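Local coordinates for pfam DUF1093 family protein (Bacillus subtilis, PDB 3NPP) that is of unknown function, being a DUF1093-family protein with a predicted signal sequence, probably exported, whose portion in this chain is largely built of antiparallel strands, at residues T31-G34 against K40-E43; E42-F47 against L58-K63. One frame throughout, in Å; residues are numbered along the deposited sequence.

Interaction 1: residues T31-G34 against K40-E43; sequences TLDG and KKEE
Gly34 and Glu42 face each other as an antiparallel hydrogen-bonded pair. Gly34 N donates a hydrogen bond to Glu42 O (2.8 Å), and Glu42 N returns a bond of 2.9 Å to Gly34 O. One step along, Asp33 and Glu43 form a non-hydrogen-bonded pair, where Asp33 CA and Glu43 CA direct C-H groups at the carbonyl oxygens of Glu42 and Leu32. Glu43 reaches along the face it shares with Thr31 and Asp33. Its CB lies 4.1 Å from Asp33 OD1. With CG anti to the backbone N (chi1 -173°), the chain runs diagonally to Thr31, whose CG2 is 3.9 Å from Glu43 CG and likewise from CD. At the tip OE2 stays beside this methyl, 3.8 Å from Thr31 CG2, while OE1 keeps 4.9 Å from Asp33 OD1, a spacing that probably limits repulsion between the two carboxylates. On the other face, Glu42 OE1 is hydrogen-bonded to Gly1 N of the second subunit. In the turn, Asn36 OD1 accepts a hydrogen bond from Lys40 N. The paired strands are the arms of a beta hairpin, 27-35 and 41-48, near its turn, and beyond Glu43 the sheet runs on into the second subunit through parallel pairing.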
loop_
_atom_site.group_PDB
_atom_site.type_symbol
_atom_site.label_atom_id
_atom_site.label_comp_id
_atom_site.label_asym_id
_atom_site.label_seq_id
_atom_site.Cartn_x
_atom_site.Cartn_y
_atom_site.Cartn_z
ATOM N N THR A 31 3.768 -14.035 -13.205
ATOM C CA THR A 31 3.812 -12.686 -13.786
ATOM C C THR A 31 2.995 -12.730 -15.060
ATOM O O THR A 31 3.406 -13.358 -16.030
ATOM C CB THR A 31 5.237 -12.230 -14.078
ATOM O OG1 THR A 31 5.950 -12.079 -12.849
ATOM C CG2 THR A 31 5.233 -10.869 -14.822
ATOM N N LEU A 32 1.832 -12.083 -15.043
ATOM C CA LEU A 32 0.840 -12.234 -16.079
ATOM C C LEU A 32 0.357 -10.868 -16.534
ATOM O O LEU A 32 0.368 -9.919 -15.750
ATOM C CB LEU A 32 -0.343 -13.044 -15.532
ATOM C CG LEU A 32 -0.055 -14.480 -15.060
ATOM C CD1 LEU A 32 -1.233 -15.049 -14.326
ATOM C CD2 LEU A 32 0.322 -15.359 -16.243
ATOM N N ASP A 33 -0.081 -10.780 -17.804
ATOM C CA ASP A 33 -0.779 -9.603 -18.293
ATOM C C ASP A 33 -2.218 -9.703 -17.907
ATOM O O ASP A 33 -2.797 -10.777 -17.971
ATOM C CB ASP A 33 -0.667 -9.461 -19.816
ATOM C CG ASP A 33 0.735 -9.102 -20.265
ATOM O OD1 ASP A 33 1.534 -8.530 -19.473
ATOM O OD2 ASP A 33 1.027 -9.387 -21.428
ATOM N N GLY A 34 -2.811 -8.579 -17.545
ATOM C CA GLY A 34 -4.196 -8.555 -17.075
ATOM C C GLY A 34 -4.857 -7.236 -17.347
ATOM O O GLY A 34 -4.309 -6.409 -18.068
ATOM N N LYS A 40 -8.101 -1.304 -18.287
ATOM C CA LYS A 40 -6.761 -0.860 -18.657
ATOM C C LYS A 40 -5.799 -2.045 -18.578
ATOM O O LYS A 40 -5.855 -2.798 -17.627
ATOM C CB LYS A 40 -6.317 0.255 -17.724
ATOM C CG LYS A 40 -4.971 0.844 -18.082
ATOM C CD LYS A 40 -4.760 2.207 -17.451
ATOM C CE LYS A 40 -3.475 2.836 -17.974
ATOM N NZ LYS A 40 -3.379 4.258 -17.551
ATOM N N LYS A 41 -4.913 -2.191 -19.554
ATOM C CA LYS A 41 -3.914 -3.290 -19.556
ATOM C C LYS A 41 -2.865 -3.085 -18.447
ATOM O O LYS A 41 -2.417 -1.956 -18.219
ATOM C CB LYS A 41 -3.214 -3.417 -20.934
ATOM C CG LYS A 41 -2.545 -4.800 -21.184
ATOM C CD LYS A 41 -2.195 -4.976 -22.701
ATOM C CE LYS A 41 -1.686 -6.413 -23.035
ATOM N NZ LYS A 41 -1.592 -6.632 -24.521
ATOM N N GLU A 42 -2.528 -4.178 -17.746
ATOM C CA GLU A 42 -1.582 -4.174 -16.605
ATOM C C GLU A 42 -0.673 -5.403 -16.642
ATOM O O GLU A 42 -1.027 -6.406 -17.213
ATOM C CB GLU A 42 -2.321 -4.221 -15.250
ATOM C CG GLU A 42 -3.545 -3.386 -15.103
ATOM C CD GLU A 42 -3.290 -1.887 -15.102
ATOM O OE1 GLU A 42 -2.118 -1.422 -15.230
ATOM O OE2 GLU A 42 -4.284 -1.167 -14.910
ATOM N N GLU A 43 0.466 -5.325 -15.984
ATOM C CA GLU A 43 1.289 -6.500 -15.691
ATOM C C GLU A 43 1.283 -6.660 -14.201
ATOM O O GLU A 43 1.517 -5.705 -13.486
ATOM C CB GLU A 43 2.710 -6.303 -16.213
ATOM C CG GLU A 43 3.623 -7.586 -16.102
ATOM C CD GLU A 43 5.118 -7.242 -16.143
ATOM O OE1 GLU A 43 5.642 -7.050 -17.258
ATOM O OE2 GLU A 43 5.754 -7.138 -15.046
#

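Interaction 2: residues E42-F47 against L58-K63; sequences EEVTFF and LKVKAK
Val44 and Phe46 meet Leu58 and Val60 without any hydrogen bond; the nearby polar link, the hydrogen bond between Thr45 OG1 and Thr31 OG1, lies on the face of strand 41-48 turned away from this contact. Phe46 CG sits between the backbone N and the carbonyl carbon (chi1 64°), which swings the ring against the second strand. Val60 CG2 comes over one face of that ring, 4.0 Å from its centroid and only 13° off the normal, a CH-pi contact shifted somewhat toward the rim at CD1. Leu58 CD2 approaches obliquely and packs tightly, 3.4 Å from Phe46 CE2. The other branch of Val60, CG1, reaches Val44 CG2 at 3.8 Å, so that the two methyls of Val60 divide between Val44 and Phe46. Leu52 and Ile16 add to the apolar surroundings of Phe46, and Val67 touches Val44 and Val60. An alanine at Phe46 would remove the ring, and would probably leave Val60 CG2 and Leu58 CD2 facing a gap in the core. The strands run at 95° to each other with their axes 9.2 Å apart, as in orthogonal packing of two antiparallel beta sheets.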
loop_
_atom_site.group_PDB
_atom_site.type_symbol
_atom_site.label_atom_id
_atom_site.label_comp_id
_atom_site.label_asym_id
_atom_site.label_seq_id
_atom_site.Cartn_x
_atom_site.Cartn_y
_atom_site.Cartn_z
ATOM N N GLU A 42 -2.528 -4.178 -17.746
ATOM C CA GLU A 42 -1.582 -4.174 -16.605
ATOM C C GLU A 42 -0.673 -5.403 -16.642
ATOM O O GLU A 42 -1.027 -6.406 -17.213
ATOM C CB GLU A 42 -2.321 -4.221 -15.250
ATOM C CG GLU A 42 -3.545 -3.386 -15.103
ATOM C CD GLU A 42 -3.290 -1.887 -15.102
ATOM O OE1 GLU A 42 -2.118 -1.422 -15.230
ATOM O OE2 GLU A 42 -4.284 -1.167 -14.910
ATOM N N GLU A 43 0.466 -5.325 -15.984
ATOM C CA GLU A 43 1.289 -6.500 -15.691
ATOM C C GLU A 43 1.283 -6.660 -14.201
ATOM O O GLU A 43 1.517 -5.705 -13.486
ATOM C CB GLU A 43 2.710 -6.303 -16.213
ATOM C CG GLU A 43 3.623 -7.586 -16.102
ATOM C CD GLU A 43 5.118 -7.242 -16.143
ATOM O OE1 GLU A 43 5.642 -7.050 -17.258
ATOM O OE2 GLU A 43 5.754 -7.138 -15.046
ATOM N N VAL A 44 1.014 -7.872 -13.725
ATOM C CA VAL A 44 0.966 -8.130 -12.299
ATOM C C VAL A 44 1.858 -9.338 -11.958
ATOM O O VAL A 44 1.805 -10.353 -12.634
ATOM C CB VAL A 44 -0.506 -8.306 -11.820
ATOM C CG1 VAL A 44 -1.231 -9.440 -12.564
ATOM C CG2 VAL A 44 -0.559 -8.484 -10.312
ATOM N N THR A 45 2.703 -9.169 -10.949
ATOM C CA THR A 45 3.466 -10.221 -10.324
ATOM C C THR A 45 2.860 -10.481 -8.954
ATOM O O THR A 45 2.706 -9.562 -8.183
ATOM C CB THR A 45 4.909 -9.796 -10.164
ATOM O OG1 THR A 45 5.489 -9.707 -11.455
ATOM C CG2 THR A 45 5.716 -10.779 -9.310
ATOM N N PHE A 46 2.514 -11.730 -8.673
ATOM C CA PHE A 46 1.930 -12.103 -7.426
ATOM C C PHE A 46 2.318 -13.536 -7.080
ATOM O O PHE A 46 2.823 -14.288 -7.945
ATOM C CB PHE A 46 0.424 -11.943 -7.489
ATOM C CG PHE A 46 -0.257 -12.862 -8.491
ATOM C CD1 PHE A 46 -0.336 -12.515 -9.829
ATOM C CD2 PHE A 46 -0.813 -14.068 -8.080
ATOM C CE1 PHE A 46 -0.959 -13.340 -10.719
ATOM C CE2 PHE A 46 -1.423 -14.912 -8.977
ATOM C CZ PHE A 46 -1.511 -14.561 -10.279
ATOM N N PHE A 47 2.081 -13.912 -5.826
ATOM C CA PHE A 47 2.478 -15.233 -5.312
ATOM C C PHE A 47 1.275 -15.927 -4.696
ATOM O O PHE A 47 0.456 -15.274 -4.066
ATOM C CB PHE A 47 3.582 -15.108 -4.268
ATOM C CG PHE A 47 4.855 -14.556 -4.803
ATOM C CD1 PHE A 47 5.007 -13.185 -4.988
ATOM C CD2 PHE A 47 5.919 -15.390 -5.105
ATOM C CE1 PHE A 47 6.188 -12.657 -5.492
ATOM C CE2 PHE A 47 7.103 -14.872 -5.598
ATOM C CZ PHE A 47 7.235 -13.497 -5.789
ATOM N N LEU A 58 -8.283 -15.191 -12.175
ATOM C CA LEU A 58 -7.921 -14.656 -10.865
ATOM C C LEU A 58 -8.170 -13.155 -10.840
ATOM O O LEU A 58 -8.019 -12.487 -11.869
ATOM C CB LEU A 58 -6.440 -14.936 -10.552
ATOM C CG LEU A 58 -6.137 -15.906 -9.403
ATOM C CD1 LEU A 58 -6.616 -17.358 -9.756
ATOM C CD2 LEU A 58 -4.635 -15.888 -9.066
ATOM N N LYS A 59 -8.582 -12.660 -9.674
ATOM C CA LYS A 59 -8.614 -11.244 -9.355
ATOM C C LYS A 59 -7.469 -10.967 -8.325
ATOM O O LYS A 59 -7.457 -11.547 -7.243
ATOM C CB LYS A 59 -9.987 -10.892 -8.757
ATOM C CG LYS A 59 -10.160 -9.415 -8.326
ATOM C CD LYS A 59 -11.556 -9.150 -7.684
ATOM C CE LYS A 59 -11.717 -9.831 -6.268
ATOM N NZ LYS A 59 -10.688 -9.665 -4.984
ATOM N N VAL A 60 -6.553 -10.059 -8.665
ATOM C CA VAL A 60 -5.452 -9.667 -7.779
ATOM C C VAL A 60 -5.699 -8.229 -7.324
ATOM O O VAL A 60 -5.712 -7.313 -8.149
ATOM C CB VAL A 60 -4.094 -9.783 -8.496
ATOM C CG1 VAL A 60 -2.966 -9.521 -7.576
ATOM C CG2 VAL A 60 -3.933 -11.186 -9.104
ATOM N N LYS A 61 -5.867 -8.033 -6.011
ATOM C CA LYS A 61 -6.228 -6.733 -5.452
ATOM C C LYS A 61 -4.952 -6.008 -5.060
ATOM O O LYS A 61 -4.056 -6.607 -4.425
ATOM C CB LYS A 61 -7.123 -6.918 -4.252
ATOM C CG LYS A 61 -7.601 -5.625 -3.604
ATOM C CD LYS A 61 -8.542 -5.865 -2.465
ATOM C CE LYS A 61 -7.854 -6.383 -1.210
ATOM N NZ LYS A 61 -8.849 -6.799 -0.174
ATOM N N ALA A 62 -4.877 -4.726 -5.430
ATOM C CA ALA A 62 -3.730 -3.900 -5.188
ATOM C C ALA A 62 -4.165 -2.616 -4.539
ATOM O O ALA A 62 -5.307 -2.178 -4.700
ATOM C CB ALA A 62 -2.986 -3.613 -6.494
ATOM N N LYS A 63 -3.265 -2.044 -3.751
ATOM C CA LYS A 63 -3.384 -0.672 -3.230
ATOM C C LYS A 63 -2.186 0.059 -3.764
ATOM O O LYS A 63 -1.049 -0.379 -3.532
ATOM C CB LYS A 63 -3.347 -0.655 -1.701
ATOM C CG LYS A 63 -4.294 -1.605 -1.019
ATOM C CD LYS A 63 -5.758 -1.298 -1.241
ATOM C CE LYS A 63 -6.647 -2.416 -0.627
ATOM N NZ LYS A 63 -6.431 -2.535 0.872
#

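In the fold
Strand 41-48 takes part in both contacts, and Glu42 and Glu43 belong to both ranges. Interaction 1 lies within one sheet, where main-chain bonds join the strand to its hairpin partner 27-35 and charged side chains occupy a largely exposed face. Interaction 2 is fully buried near the centre of the chain and joins that sheet to the one holding strand 57-63 through apolar side chains alone. The two meet at Leu32, whose carbonyl oxygen accepts a bond from Val44 N and whose CD1 packs 4.0 Å from Phe46 CE1, so the hairpin also contributes to the core. Strand 41-48 further pairs with the second subunit, placing both contacts beside the dimer interface.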